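Glutathione peroxidase-like peroxiredoxin HYR1 (Saccharomyces cerevisiae, PDB 3CMI) reduces hydroperoxides at the expense of thioredoxin, and acts as a peroxide sensor that oxidises and so activates the transcription factor YAP1. Local coordinates at residues E54-R59 against E63-I68; P48-L53 against W133-F138; G32-I37 against E165-V170. All coordinates share one frame; numbering follows the deposited sequence.

Contacts 1 and 3 pack helices on strands of the same mixed sheet of a thioredoxin-like fold; contact 2 packs helix 47-60 on the loop entering strand 137-140. Contacts 1 and 2 share helix 47-60, contact 1 using its later turns, on edge strand 65-72, and contact 2 its earlier ones. Contact 3 sets the last turn of helix 160-167 against the start of the inner strand 34-41. Contacts 1 and 3 are buried and far from the annotated sites, whereas contact 2 is partly buried and near the active-site cysteine. Their chemistry differs: contact 3 is aliphatic packing without hydrogen bonds, contact 1 is apolar with a water bridge at its margin, and contact 2 is built around one phenylalanine ring.

Contact 1 (E54-R59 against E63-I68); sequences EALYKR and EGFTII
Phe65 opens the strand side of this contact by meeting Leu56 of the helix. Its CB does not aim at helix 47-60, but with CG anti to the backbone N (chi1 172°) the ring swings back to it, and Phe65 CZ comes to 3.9 Å from Leu56 CD2. The two side chains cross at about a right angle, while Tyr57 CA lies at the edge of the phenylalanine ring, near its plane. A large flat residue suits this place because it also reaches Ile163 of helix 160-167, and so fills the junction between two helices and the sheet.

Thr66 is the next partner. Its side chain runs alongside Tyr57 and points the same way, Thr66 OG1 lying 3.6 Å from Tyr57 CE1. Beyond this, one water joins the hydroxyls: it is 2.7 Å from Tyr57 OH, in the plane of the tyrosine ring, and 3.0 Å from Thr66 OG1. Ile67 points toward the helix, its CD1 3.8 Å from Tyr57 CB and 4.3 Å from Leu56 CD2; a long branched aliphatic chain spans the gap well. Tyrosine suits a partly exposed position, with CB on Ile67 and the hydroxyl reaching the water, whereas buried Leu56 is wholly apolar.

The axes of helix 54-59 and strand 65-68 approach to 8.0 Å and run roughly antiparallel, at 151°, as expected for the beta-alpha-beta crossover of strand 34-41, helix 47-60 and strand 65-72. No direct hydrogen bond ties the segments. The helix is therefore seated by apolar packing, and the polar link between tyrosine and threonine is made through water.

Contact 2 (P48-L53 against W133-F138); sequences PQYKEL and WNFEKF
Lys137 NZ reaches back to the carbonyl O of Phe135 in a 2.7 Å hydrogen bond that runs nearly straight out from the carbonyl, at a C=O...N angle of 165°. The same ammonium group also donates to Thr154 O, so two backbone carbonyls hold this buried lysine, and one of them belongs to the residue that meets the helix. The Phe135 side chain projects toward the first turns of helix 47-60.

There, Gln49 covers one face of the ring. Gln49 CB stands 3.7 Å from the Phe135 ring centroid and 12° off the normal, a CH-pi contact, and Gln49 CG lies 3.9 Å from Phe135 CD2. The chain bends after CG, so that CB and CG stay over the ring while NE2 turns off to a weak hydrogen bond with Phe46 O.

Segment 133-138 carries the Trp-Asn-Phe-x-Lys-Phe sequence of the glutathione peroxidase family, and the helix follows the active-site cysteine in the thioredoxin-like fold; the side chain of Tyr50 is about 7 Å from that of Cys44. Tyr50 receives Phe135 in a T-shaped stack, centroids 5.2 Å apart and planes at 78°. Phe135 CE1 lies over the tyrosine face, offset toward the rim, with Phe135 CZ 3.6 Å from Tyr50 CZ; a flat ring can use its face for Gln49 and its edge for Tyr50 at once. Leu53 CD1 sits more loosely, 4.3 Å from Phe135 CD1, and its branched aliphatic end also touches Pro156.

Contact 3 (G32-I37 against E165-V170); sequences GKVVLI and ELLKEV
The first residue of strand 34-41, an inner strand of the thioredoxin-like sheet, meets the last turn of helix 160-167 here, through Val34 packed on Leu166 and Leu167. Val34 points toward the helix and its CG2 methyl does most of the touching. Val34 CG2 rests on the peptide link between the leucines, 3.7 Å from Leu166 C and 3.8 Å from Leu167 N, and it is flanked by side-chain carbon as well, with Leu166 CB at 3.7 Å and Leu167 CD2 at 3.8 Å.

The torsion of the valine divides the work between its branches. With CG1 anti to the backbone N (chi1 175°), CG2 is the branch directed at the helix backbone, and Val34 CG1 only grazes Leu166 CD1 at 4.1 Å. Val34 and Leu166 cross at about a right angle. A compact beta-branched residue suits this place, since it is short enough to let the helix come close to the strand and wide enough to touch both leucines; the two leucines offer it apolar side chains on adjacent positions of the helix end. No hydrogen bond crosses between the segments, so the join is van der Waals packing of aliphatic side chains, partly on a peptide group.

Just beyond the helix, Glu169 N makes a 3.3 Å bond to Leu166 O as the chain turns away. Leu166 also touches Leu139 of strand 137-140, and Leu167 touches Phe65 of strand 65-72, so the helix end spans three neighbouring strands, with Val34 on the middle one.

Contact 1 (E54-R59 against E63-I68)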
# COMPACT_ATOMS: atom_id res chain seq x y z
N GLU A 54 -7.91 -7.16 -5.70
CA GLU A 54 -9.20 -6.69 -6.19
C GLU A 54 -10.36 -7.28 -5.38
O GLU A 54 -11.32 -6.58 -5.07
CB GLU A 54 -9.36 -7.01 -7.68
CG GLU A 54 -10.65 -6.50 -8.34
CD GLU A 54 -10.79 -4.98 -8.34
OE1 GLU A 54 -11.89 -4.50 -8.70
OE2 GLU A 54 -9.83 -4.25 -8.00
N ALA A 55 -10.24 -8.56 -5.02
CA ALA A 55 -11.24 -9.23 -4.19
C ALA A 55 -11.33 -8.59 -2.81
O ALA A 55 -12.42 -8.38 -2.29
CB ALA A 55 -10.94 -10.74 -4.07
N LEU A 56 -10.18 -8.27 -2.22
CA LEU A 56 -10.11 -7.57 -0.94
C LEU A 56 -10.81 -6.22 -1.03
O LEU A 56 -11.63 -5.86 -0.18
CB LEU A 56 -8.65 -7.38 -0.52
CG LEU A 56 -8.31 -7.10 0.95
CD1 LEU A 56 -8.60 -8.32 1.83
CD2 LEU A 56 -6.85 -6.68 1.06
N TYR A 57 -10.48 -5.47 -2.09
CA TYR A 57 -11.04 -4.15 -2.32
C TYR A 57 -12.55 -4.20 -2.51
O TYR A 57 -13.28 -3.46 -1.86
CB TYR A 57 -10.37 -3.50 -3.53
CG TYR A 57 -10.87 -2.11 -3.87
CD1 TYR A 57 -10.70 -1.04 -2.97
CD2 TYR A 57 -11.47 -1.84 -5.10
CE1 TYR A 57 -11.15 0.24 -3.28
CE2 TYR A 57 -11.93 -0.57 -5.41
CZ TYR A 57 -11.76 0.47 -4.50
OH TYR A 57 -12.21 1.73 -4.82
N LYS A 58 -13.01 -5.08 -3.40
CA LYS A 58 -14.45 -5.27 -3.63
C LYS A 58 -15.18 -5.60 -2.33
O LYS A 58 -16.25 -5.07 -2.05
CB LYS A 58 -14.69 -6.37 -4.66
CG LYS A 58 -14.27 -6.01 -6.08
CD LYS A 58 -14.83 -7.01 -7.08
CE LYS A 58 -14.45 -6.65 -8.51
NZ LYS A 58 -14.97 -5.31 -8.93
N ARG A 59 -14.59 -6.48 -1.53
CA ARG A 59 -15.23 -6.95 -0.31
C ARG A 59 -15.45 -5.84 0.73
O ARG A 59 -16.55 -5.72 1.29
CB ARG A 59 -14.44 -8.11 0.29
CG ARG A 59 -14.89 -8.46 1.68
CD ARG A 59 -14.65 -9.91 2.04
NE ARG A 59 -15.80 -10.31 2.83
CZ ARG A 59 -16.72 -11.20 2.45
NH1 ARG A 59 -16.62 -11.86 1.31
NH2 ARG A 59 -17.72 -11.45 3.27
N GLU A 63 -16.84 -0.42 3.61
CA GLU A 63 -16.64 -0.35 5.05
C GLU A 63 -15.70 0.81 5.43
O GLU A 63 -15.47 1.07 6.61
CB GLU A 63 -16.06 -1.67 5.58
CG GLU A 63 -16.86 -2.91 5.22
CD GLU A 63 -18.21 -2.96 5.92
OE1 GLU A 63 -18.25 -2.67 7.14
OE2 GLU A 63 -19.22 -3.28 5.26
N GLY A 64 -15.18 1.50 4.41
CA GLY A 64 -14.17 2.54 4.62
C GLY A 64 -12.77 1.97 4.50
O GLY A 64 -11.95 2.10 5.42
N PHE A 65 -12.50 1.34 3.37
CA PHE A 65 -11.24 0.66 3.10
C PHE A 65 -10.84 0.94 1.67
O PHE A 65 -11.69 0.99 0.77
CB PHE A 65 -11.38 -0.85 3.30
CG PHE A 65 -10.16 -1.64 2.85
CD1 PHE A 65 -9.03 -1.73 3.67
CD2 PHE A 65 -10.16 -2.28 1.61
CE1 PHE A 65 -7.91 -2.46 3.26
CE2 PHE A 65 -9.05 -3.01 1.19
CZ PHE A 65 -7.92 -3.10 2.01
N THR A 66 -9.54 1.11 1.44
CA THR A 66 -9.03 1.25 0.09
C THR A 66 -7.64 0.64 -0.05
O THR A 66 -6.99 0.33 0.95
CB THR A 66 -9.06 2.72 -0.39
OG1 THR A 66 -8.94 2.75 -1.82
CG2 THR A 66 -7.93 3.54 0.25
N ILE A 67 -7.22 0.46 -1.30
CA ILE A 67 -5.88 -0.01 -1.63
C ILE A 67 -5.21 0.99 -2.57
O ILE A 67 -5.78 1.35 -3.60
CB ILE A 67 -5.89 -1.40 -2.30
CG1 ILE A 67 -6.61 -2.43 -1.42
CG2 ILE A 67 -4.45 -1.88 -2.59
CD1 ILE A 67 -6.87 -3.75 -2.09
N ILE A 68 -4.01 1.43 -2.21
CA ILE A 68 -3.23 2.29 -3.10
C ILE A 68 -2.10 1.44 -3.68
O ILE A 68 -1.24 0.95 -2.94
CB ILE A 68 -2.68 3.56 -2.38
CG1 ILE A 68 -3.76 4.22 -1.49
CG2 ILE A 68 -2.10 4.56 -3.39
CD1 ILE A 68 -5.04 4.68 -2.23
O HOH W 1 -11.41 3.74 -3.25

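Contact 2 (P48-L53 against W133-F138)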
# COMPACT_ATOMS: atom_id res chain seq x y z
N PRO A 48 -2.62 -13.64 -10.53
CA PRO A 48 -3.19 -14.10 -9.25
C PRO A 48 -3.10 -13.07 -8.12
O PRO A 48 -3.99 -13.01 -7.28
CB PRO A 48 -2.33 -15.33 -8.92
CG PRO A 48 -1.85 -15.82 -10.23
CD PRO A 48 -1.61 -14.58 -11.04
N GLN A 49 -2.03 -12.28 -8.11
CA GLN A 49 -1.81 -11.28 -7.07
C GLN A 49 -2.81 -10.12 -7.16
O GLN A 49 -3.34 -9.67 -6.14
CB GLN A 49 -0.37 -10.76 -7.12
CG GLN A 49 0.68 -11.75 -6.61
CD GLN A 49 0.83 -12.99 -7.49
OE1 GLN A 49 0.79 -14.12 -6.99
NE2 GLN A 49 0.99 -12.78 -8.79
N TYR A 50 -3.05 -9.64 -8.38
CA TYR A 50 -4.01 -8.56 -8.62
C TYR A 50 -5.45 -8.99 -8.37
O TYR A 50 -6.27 -8.20 -7.91
CB TYR A 50 -3.86 -8.02 -10.05
CG TYR A 50 -2.48 -7.46 -10.34
CD1 TYR A 50 -1.55 -8.21 -11.05
CD2 TYR A 50 -2.11 -6.20 -9.89
CE1 TYR A 50 -0.28 -7.71 -11.32
CE2 TYR A 50 -0.84 -5.69 -10.15
CZ TYR A 50 0.07 -6.46 -10.87
OH TYR A 50 1.32 -5.97 -11.13
N LYS A 51 -5.76 -10.25 -8.68
CA LYS A 51 -7.08 -10.80 -8.43
C LYS A 51 -7.41 -10.82 -6.94
O LYS A 51 -8.51 -10.44 -6.54
CB LYS A 51 -7.22 -12.20 -9.03
CG LYS A 51 -7.48 -12.22 -10.53
CD LYS A 51 -8.04 -13.57 -10.98
CE LYS A 51 -8.25 -13.60 -12.49
NZ LYS A 51 -8.98 -14.83 -12.93
N GLU A 52 -6.45 -11.25 -6.12
CA GLU A 52 -6.62 -11.29 -4.67
C GLU A 52 -6.79 -9.89 -4.06
O GLU A 52 -7.62 -9.71 -3.16
CB GLU A 52 -5.47 -12.05 -3.98
CG GLU A 52 -5.61 -13.57 -4.04
CD GLU A 52 -4.91 -14.29 -2.89
OE1 GLU A 52 -4.28 -15.34 -3.13
OE2 GLU A 52 -5.00 -13.81 -1.73
N LEU A 53 -6.02 -8.93 -4.55
CA LEU A 53 -6.13 -7.54 -4.10
C LEU A 53 -7.48 -6.94 -4.46
O LEU A 53 -8.12 -6.31 -3.62
CB LEU A 53 -5.01 -6.68 -4.70
CG LEU A 53 -3.59 -6.92 -4.18
CD1 LEU A 53 -2.58 -6.31 -5.13
CD2 LEU A 53 -3.41 -6.38 -2.76
N TRP A 133 10.70 -7.39 -2.53
CA TRP A 133 10.17 -7.81 -3.82
C TRP A 133 8.81 -7.17 -4.12
O TRP A 133 8.29 -6.40 -3.32
CB TRP A 133 10.09 -9.35 -3.91
CG TRP A 133 10.51 -9.89 -5.25
CD1 TRP A 133 11.77 -9.91 -5.77
CD2 TRP A 133 9.66 -10.48 -6.24
NE1 TRP A 133 11.77 -10.48 -7.02
CE2 TRP A 133 10.48 -10.84 -7.33
CE3 TRP A 133 8.29 -10.76 -6.31
CZ2 TRP A 133 9.97 -11.45 -8.49
CZ3 TRP A 133 7.78 -11.37 -7.46
CH2 TRP A 133 8.62 -11.71 -8.53
N ASN A 134 8.26 -7.49 -5.29
CA ASN A 134 6.91 -7.08 -5.65
C ASN A 134 5.88 -7.46 -4.59
O ASN A 134 6.02 -8.49 -3.93
CB ASN A 134 6.51 -7.72 -6.98
CG ASN A 134 7.32 -7.20 -8.15
OD1 ASN A 134 7.54 -5.99 -8.28
ND2 ASN A 134 7.76 -8.11 -9.01
N PHE A 135 4.86 -6.62 -4.43
CA PHE A 135 3.68 -6.92 -3.59
C PHE A 135 3.92 -6.99 -2.08
O PHE A 135 3.25 -7.74 -1.37
CB PHE A 135 2.94 -8.18 -4.09
CG PHE A 135 2.57 -8.13 -5.54
CD1 PHE A 135 1.52 -7.34 -5.98
CD2 PHE A 135 3.29 -8.87 -6.48
CE1 PHE A 135 1.18 -7.29 -7.33
CE2 PHE A 135 2.96 -8.83 -7.83
CZ PHE A 135 1.90 -8.04 -8.26
N GLU A 136 4.87 -6.20 -1.59
CA GLU A 136 4.98 -5.96 -0.16
C GLU A 136 3.84 -5.01 0.24
O GLU A 136 3.42 -4.16 -0.55
CB GLU A 136 6.36 -5.37 0.17
CG GLU A 136 6.87 -5.77 1.53
CD GLU A 136 8.37 -5.61 1.70
OE1 GLU A 136 8.78 -4.82 2.57
OE2 GLU A 136 9.16 -6.26 0.98
N LYS A 137 3.35 -5.16 1.47
CA LYS A 137 2.11 -4.51 1.91
C LYS A 137 2.24 -3.82 3.26
O LYS A 137 2.84 -4.36 4.21
CB LYS A 137 0.98 -5.55 2.00
CG LYS A 137 0.74 -6.36 0.72
CD LYS A 137 0.23 -7.75 1.05
CE LYS A 137 0.17 -8.63 -0.19
NZ LYS A 137 1.40 -9.44 -0.39
N PHE A 138 1.68 -2.62 3.35
CA PHE A 138 1.61 -1.86 4.59
C PHE A 138 0.15 -1.56 4.89
O PHE A 138 -0.58 -1.07 4.02
CB PHE A 138 2.34 -0.52 4.47
CG PHE A 138 3.83 -0.63 4.27
CD1 PHE A 138 4.37 -0.90 3.01
CD2 PHE A 138 4.71 -0.40 5.33
CE1 PHE A 138 5.75 -0.97 2.82
CE2 PHE A 138 6.08 -0.46 5.14
CZ PHE A 138 6.61 -0.75 3.89

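Contact 3 (G32-I37 against E165-V170)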
# COMPACT_ATOMS: atom_id res chain seq x y z
N GLY A 32 -9.90 8.59 8.06
CA GLY A 32 -11.01 7.76 8.52
C GLY A 32 -11.14 6.45 7.77
O GLY A 32 -12.09 5.70 7.98
N LYS A 33 -10.17 6.18 6.89
CA LYS A 33 -10.15 4.95 6.10
C LYS A 33 -9.00 4.05 6.51
O LYS A 33 -7.91 4.53 6.83
CB LYS A 33 -10.03 5.27 4.60
CG LYS A 33 -11.35 5.53 3.87
CD LYS A 33 -11.91 6.90 4.20
CE LYS A 33 -13.17 7.21 3.38
NZ LYS A 33 -12.80 7.60 1.98
N VAL A 34 -9.26 2.75 6.52
CA VAL A 34 -8.20 1.75 6.59
C VAL A 34 -7.58 1.65 5.19
O VAL A 34 -8.30 1.58 4.20
CB VAL A 34 -8.74 0.38 7.08
CG1 VAL A 34 -7.65 -0.70 7.03
CG2 VAL A 34 -9.32 0.50 8.50
N VAL A 35 -6.26 1.68 5.12
CA VAL A 35 -5.56 1.71 3.83
C VAL A 35 -4.52 0.59 3.74
O VAL A 35 -3.70 0.40 4.64
CB VAL A 35 -4.85 3.08 3.58
CG1 VAL A 35 -4.29 3.15 2.16
CG2 VAL A 35 -5.82 4.24 3.81
N LEU A 36 -4.57 -0.15 2.63
CA LEU A 36 -3.54 -1.14 2.31
C LEU A 36 -2.66 -0.52 1.23
O LEU A 36 -3.14 -0.17 0.15
CB LEU A 36 -4.20 -2.43 1.82
CG LEU A 36 -3.54 -3.82 1.84
CD1 LEU A 36 -3.20 -4.31 0.44
CD2 LEU A 36 -2.31 -3.91 2.75
N ILE A 37 -1.37 -0.32 1.52
CA ILE A 37 -0.46 0.20 0.51
C ILE A 37 0.40 -0.93 -0.03
O ILE A 37 1.13 -1.59 0.72
CB ILE A 37 0.38 1.40 1.03
CG1 ILE A 37 -0.55 2.56 1.41
CG2 ILE A 37 1.38 1.86 -0.05
CD1 ILE A 37 0.15 3.79 1.94
N GLU A 165 -10.62 -5.78 12.18
CA GLU A 165 -10.45 -5.17 13.50
C GLU A 165 -10.07 -3.69 13.46
O GLU A 165 -10.42 -2.93 14.35
CB GLU A 165 -9.52 -5.99 14.43
CG GLU A 165 -8.06 -6.12 14.02
CD GLU A 165 -7.29 -7.15 14.87
OE1 GLU A 165 -7.72 -7.46 16.00
OE2 GLU A 165 -6.24 -7.64 14.40
N LEU A 166 -9.37 -3.29 12.40
CA LEU A 166 -9.05 -1.88 12.17
C LEU A 166 -10.28 -1.09 11.72
O LEU A 166 -10.43 0.08 12.04
CB LEU A 166 -7.93 -1.71 11.15
CG LEU A 166 -6.53 -2.23 11.48
CD1 LEU A 166 -5.60 -1.95 10.31
CD2 LEU A 166 -5.98 -1.60 12.76
N LEU A 167 -11.16 -1.75 10.96
CA LEU A 167 -12.37 -1.10 10.48
C LEU A 167 -13.33 -0.78 11.63
O LEU A 167 -14.10 0.18 11.56
CB LEU A 167 -13.06 -1.95 9.41
CG LEU A 167 -12.45 -2.04 8.01
CD1 LEU A 167 -13.01 -3.23 7.26
CD2 LEU A 167 -12.67 -0.76 7.20
N LYS A 168 -13.27 -1.60 12.68
CA LYS A 168 -14.13 -1.48 13.86
C LYS A 168 -13.61 -0.49 14.92
O LYS A 168 -14.26 -0.28 15.94
CB LYS A 168 -14.37 -2.86 14.48
CG LYS A 168 -15.11 -3.85 13.59
CD LYS A 168 -15.25 -5.21 14.26
CE LYS A 168 -15.68 -6.28 13.25
NZ LYS A 168 -16.02 -7.58 13.90
N GLU A 169 -12.43 0.10 14.67
CA GLU A 169 -11.79 1.06 15.58
C GLU A 169 -12.71 2.17 16.07
O GLU A 169 -13.42 2.80 15.28
CB GLU A 169 -10.63 1.75 14.89
CG GLU A 169 -9.34 0.98 14.78
CD GLU A 169 -8.30 1.79 14.04
OE1 GLU A 169 -7.74 2.73 14.67
OE2 GLU A 169 -8.05 1.52 12.85
N VAL A 170 -12.68 2.43 17.38
CA VAL A 170 -13.37 3.58 17.98
C VAL A 170 -12.53 4.85 17.87
O VAL A 170 -11.32 4.81 17.69
CB VAL A 170 -13.77 3.33 19.46
CG1 VAL A 170 -14.88 2.29 19.57
CG2 VAL A 170 -12.55 2.93 20.30